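Local coordinates for protein peroxisomal acyl-CoA oxidase 1A (Solanum lycopersicum, PDB 2FON) that probably oxidises fatty acyl-CoA thioesters with a bound FAD cofactor, as an acyl-CoA oxidase of peroxisomal beta-oxidation, at residues 182-187 and 263-268; 207-212 and 221-226. One frame throughout, in Å; residues are numbered along the deposited sequence.

Contact 1 of 2, residues 182-187 and 263-268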
# COMPACT_ATOMS: atom_id res chain seq x y z
N VAL B 182 30.69 30.46 7.43
CA VAL B 182 31.02 29.50 6.36
C VAL B 182 30.13 28.25 6.46
O VAL B 182 30.24 27.50 7.43
CB VAL B 182 32.50 28.99 6.47
CG1 VAL B 182 32.92 28.25 5.23
CG2 VAL B 182 33.48 30.14 6.74
N ILE B 183 29.26 28.01 5.48
CA ILE B 183 28.49 26.79 5.45
C ILE B 183 29.29 25.73 4.68
O ILE B 183 29.67 25.93 3.55
CB ILE B 183 27.09 27.02 4.75
CG1 ILE B 183 26.35 28.23 5.35
CG2 ILE B 183 26.19 25.78 4.81
CD1 ILE B 183 26.12 28.11 6.88
N HIS B 184 29.55 24.59 5.29
CA HIS B 184 30.29 23.56 4.63
C HIS B 184 29.66 22.16 4.81
O HIS B 184 29.12 21.85 5.88
CB HIS B 184 31.68 23.57 5.18
CG HIS B 184 32.59 22.60 4.51
ND1 HIS B 184 32.96 22.72 3.19
CD2 HIS B 184 33.20 21.48 4.98
CE1 HIS B 184 33.75 21.71 2.87
NE2 HIS B 184 33.92 20.95 3.93
N SER B 185 29.73 21.35 3.75
CA SER B 185 29.27 19.97 3.78
C SER B 185 30.52 19.11 3.95
O SER B 185 31.24 18.79 3.02
CB SER B 185 28.52 19.62 2.50
OG SER B 185 27.46 20.56 2.24
N PRO B 186 30.80 18.70 5.17
CA PRO B 186 32.09 18.01 5.26
C PRO B 186 32.09 16.67 4.49
O PRO B 186 33.13 16.23 4.11
CB PRO B 186 32.21 17.74 6.75
CG PRO B 186 30.70 17.55 7.17
CD PRO B 186 30.04 18.67 6.43
N THR B 187 30.95 16.00 4.32
CA THR B 187 31.01 14.65 3.75
C THR B 187 29.92 14.45 2.71
O THR B 187 28.91 15.14 2.73
CB THR B 187 30.73 13.55 4.82
OG1 THR B 187 29.43 13.79 5.41
CG2 THR B 187 31.80 13.48 5.88
N PHE B 263 27.71 21.95 -0.13
CA PHE B 263 28.38 23.23 -0.04
C PHE B 263 29.87 23.04 0.12
O PHE B 263 30.30 22.18 0.92
CB PHE B 263 27.95 23.99 1.22
CG PHE B 263 26.55 24.43 1.23
CD1 PHE B 263 25.60 23.70 1.90
CD2 PHE B 263 26.18 25.65 0.64
CE1 PHE B 263 24.31 24.14 1.94
CE2 PHE B 263 24.90 26.13 0.70
CZ PHE B 263 23.96 25.37 1.33
N ASP B 264 30.66 23.92 -0.54
CA ASP B 264 32.11 23.97 -0.37
C ASP B 264 32.49 25.33 0.20
O ASP B 264 32.81 26.26 -0.54
CB ASP B 264 32.76 23.74 -1.72
CG ASP B 264 34.27 23.63 -1.66
OD1 ASP B 264 34.89 23.65 -0.56
OD2 ASP B 264 34.87 23.53 -2.76
N HIS B 265 32.48 25.44 1.53
CA HIS B 265 32.84 26.68 2.21
C HIS B 265 32.09 27.86 1.64
O HIS B 265 32.65 28.79 1.13
CB HIS B 265 34.37 26.90 2.21
CG HIS B 265 35.13 25.75 2.80
ND1 HIS B 265 35.50 24.64 2.07
CD2 HIS B 265 35.57 25.54 4.06
CE1 HIS B 265 36.16 23.80 2.85
NE2 HIS B 265 36.20 24.31 4.07
N VAL B 266 30.78 27.83 1.72
CA VAL B 266 30.02 28.91 1.18
C VAL B 266 29.90 29.94 2.25
O VAL B 266 29.66 29.60 3.42
CB VAL B 266 28.70 28.47 0.70
CG1 VAL B 266 27.77 29.65 0.57
CG2 VAL B 266 28.91 27.79 -0.63
N ARG B 267 30.10 31.19 1.84
CA ARG B 267 30.21 32.27 2.76
C ARG B 267 28.99 33.11 2.76
O ARG B 267 28.46 33.48 1.69
CB ARG B 267 31.47 33.06 2.48
CG ARG B 267 32.58 32.59 3.37
CD ARG B 267 33.87 33.02 2.84
NE ARG B 267 34.87 32.07 3.27
CZ ARG B 267 35.70 32.25 4.30
NH1 ARG B 267 35.65 33.38 5.00
NH2 ARG B 267 36.56 31.29 4.61
N ILE B 268 28.52 33.39 3.97
CA ILE B 268 27.24 34.04 4.18
C ILE B 268 27.41 35.23 5.21
O ILE B 268 28.32 35.19 6.04
CB ILE B 268 26.25 32.87 4.52
CG1 ILE B 268 25.23 32.64 3.40
CG2 ILE B 268 25.67 32.87 5.96
CD1 ILE B 268 25.80 32.64 1.94

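Contact 2 of 2, residues 207-212 and 221-226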
# COMPACT_ATOMS: atom_id res chain seq x y z
N VAL B 207 18.89 26.81 5.51
CA VAL B 207 19.76 25.64 5.65
C VAL B 207 19.98 25.43 7.12
O VAL B 207 20.56 26.27 7.79
CB VAL B 207 21.14 25.94 5.01
CG1 VAL B 207 22.14 24.85 5.27
CG2 VAL B 207 20.99 26.17 3.55
N TYR B 208 19.49 24.31 7.64
CA TYR B 208 19.88 23.83 8.99
C TYR B 208 21.32 23.26 9.05
O TYR B 208 21.71 22.47 8.21
CB TYR B 208 18.77 22.92 9.57
CG TYR B 208 17.59 23.79 9.83
CD1 TYR B 208 16.63 24.03 8.83
CD2 TYR B 208 17.51 24.53 11.01
CE1 TYR B 208 15.58 24.94 9.06
CE2 TYR B 208 16.49 25.41 11.24
CZ TYR B 208 15.54 25.62 10.28
OH TYR B 208 14.53 26.53 10.57
N ALA B 209 22.11 23.69 10.02
CA ALA B 209 23.50 23.27 10.17
C ALA B 209 23.94 23.46 11.61
O ALA B 209 23.30 24.18 12.40
CB ALA B 209 24.40 24.07 9.25
N ARG B 210 25.04 22.81 11.97
CA ARG B 210 25.49 22.90 13.35
C ARG B 210 26.26 24.20 13.43
O ARG B 210 27.21 24.39 12.68
CB ARG B 210 26.41 21.75 13.76
CG ARG B 210 26.08 20.35 13.24
CD ARG B 210 26.93 19.29 14.00
NE ARG B 210 26.45 19.28 15.39
CZ ARG B 210 25.29 18.75 15.77
NH1 ARG B 210 24.52 18.10 14.89
NH2 ARG B 210 24.90 18.84 17.04
N LEU B 211 25.87 25.08 14.34
CA LEU B 211 26.62 26.30 14.58
C LEU B 211 27.94 26.04 15.36
O LEU B 211 27.91 25.52 16.49
CB LEU B 211 25.74 27.37 15.26
CG LEU B 211 26.40 28.66 15.72
CD1 LEU B 211 27.07 29.44 14.60
CD2 LEU B 211 25.38 29.53 16.40
N ILE B 212 29.07 26.37 14.72
CA ILE B 212 30.39 26.32 15.33
C ILE B 212 30.93 27.76 15.45
O ILE B 212 31.20 28.45 14.46
CB ILE B 212 31.38 25.48 14.45
CG1 ILE B 212 30.83 24.09 14.09
CG2 ILE B 212 32.79 25.45 15.08
CD1 ILE B 212 30.30 23.31 15.26
N ASN B 221 21.12 25.21 13.80
CA ASN B 221 20.36 26.42 13.52
C ASN B 221 20.05 26.66 12.07
O ASN B 221 20.52 25.97 11.20
CB ASN B 221 21.09 27.62 14.02
CG ASN B 221 21.04 27.74 15.49
OD1 ASN B 221 20.33 28.58 16.03
ND2 ASN B 221 21.79 26.89 16.16
N GLY B 222 19.22 27.67 11.82
CA GLY B 222 18.72 27.93 10.48
C GLY B 222 19.50 29.07 9.88
O GLY B 222 19.68 30.08 10.54
N PHE B 223 19.96 28.91 8.65
CA PHE B 223 20.65 29.98 7.96
C PHE B 223 20.01 30.27 6.62
O PHE B 223 19.67 29.35 5.87
CB PHE B 223 22.09 29.60 7.75
CG PHE B 223 22.79 29.29 9.02
CD1 PHE B 223 22.55 28.09 9.67
CD2 PHE B 223 23.66 30.20 9.59
CE1 PHE B 223 23.19 27.80 10.86
CE2 PHE B 223 24.31 29.93 10.78
CZ PHE B 223 24.09 28.74 11.42
N ILE B 224 19.82 31.54 6.33
CA ILE B 224 19.33 31.96 5.04
C ILE B 224 20.49 32.07 4.07
O ILE B 224 21.20 33.07 4.07
CB ILE B 224 18.63 33.31 5.12
CG1 ILE B 224 17.53 33.27 6.17
CG2 ILE B 224 18.06 33.69 3.75
CD1 ILE B 224 16.96 34.66 6.48
N VAL B 225 20.66 31.06 3.23
CA VAL B 225 21.70 31.01 2.22
C VAL B 225 21.11 31.13 0.81
O VAL B 225 20.30 30.32 0.41
CB VAL B 225 22.45 29.66 2.27
CG1 VAL B 225 23.56 29.65 1.27
CG2 VAL B 225 22.94 29.33 3.66
N GLN B 226 21.53 32.15 0.06
CA GLN B 226 21.25 32.30 -1.36
C GLN B 226 21.95 31.21 -2.17
O GLN B 226 23.18 31.04 -2.06
CB GLN B 226 21.73 33.67 -1.85
CG GLN B 226 20.98 34.12 -3.10
CD GLN B 226 21.61 35.28 -3.85
OE1 GLN B 226 21.92 36.31 -3.27
NE2 GLN B 226 21.74 35.14 -5.15

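Contact 1 of 2, residues 182-187 and 263-268
I183 N donates to V266 O at 2.6 Å and V266 N returns a bond to I183 O at 2.9 Å, an antiparallel hydrogen-bonded pair; next to it V182 faces R267 in a non-hydrogen-bonded one. Further along, S185 OG accepts F263 N at 2.8 Å and S185 N donates to F263 O at 3.0 Å, so one residue grips both polar backbone atoms of its partner. Between these regions the chain turns out at D264 and H265, the latter with a left-handed backbone. Opposite H265 the H184 imidazole takes the place of a backbone partner: with CG anti to the backbone N (chi1 -176°), ND1 accepts H265 N at 3.2 Å, close to its ring plane. The H265 ring lies beside it in an offset stack, centroids 3.9 Å apart and planes at 30°. D264 OD1 receives H265 ND1 at 2.9 Å and holds that ring from its edge. V182 and R267 share one face of the sheet, V182 CG2 over the centre of the guanidinium, whose NH1 pairs with D175; on the opposite face I183 CG2 sits over the F263 ring, 3.7 Å from its centroid. This interrupted antiparallel pairing belongs to the beta-rich middle domain of the acyl-CoA dehydrogenase and oxidase fold. Residues 263-268 pass from strand 258-263 of one sheet into strand 266-269 of another, flanking strand 180-184; I183 packs on F223 and V225 of strand 216-226.

Contact 2 of 2, residues 207-212 and 221-226
Y208 lays its ring across the neighbouring strand at N221 and G222. Its CB and CG both lie 3.9 Å from N221 O; CG stands anti to the carbonyl carbon (chi1 -68°), which carries the ring back over that strand. CD2 passes N221 O at 3.3 Å, CE2 reaches G222 CA at 3.4 Å, and CZ stands 3.9 Å from that CA. The CA lies over the ring face, a CH-pi contact 30° off the normal, where G222 has no side chain to intervene. At the tip, OH is hydrogen-bonded to Q132. The opposite face is mostly apolar, with N221 at its end, whose ND2 bonds to G219 O. The F223 ring presents its edge to the first strand, V207 O lying in its plane 3.3 Å from CD1, with A209 O and L211 CB further along the rim. V207 CG2 meets V225 CG2 at 3.7 Å. Two reciprocal pairs of backbone bonds, V207 with F223 and A209 with N221, fix the register. The strands, 204-213 and 216-226, make an antiparallel beta hairpin in the beta-rich middle domain of the acyl-CoA oxidase fold, and Y208 backs onto Y154 and Q156, which bind FAD.

Overall arrangement
Contact 2 is nested in sequence within the loop closed by contact 1, and both reach the same mixed sheet of the middle domain. Their centres lie about 10 Å apart, and apolar side chains join them: F263 CZ meets V207 CG2 at 3.8 Å, and I268 CD1 meets V225 CG1 at the same distance. Contact 2 is buried, a local hairpin held by reciprocal backbone bonds and hydrocarbon packing. Contact 1 joins segments distant in sequence and is only partly buried. Its inner face shares that hydrocarbon layer, whereas its outer side carries histidine, aspartate and arginine, with side chains taking over backbone pairing where the strand breaks.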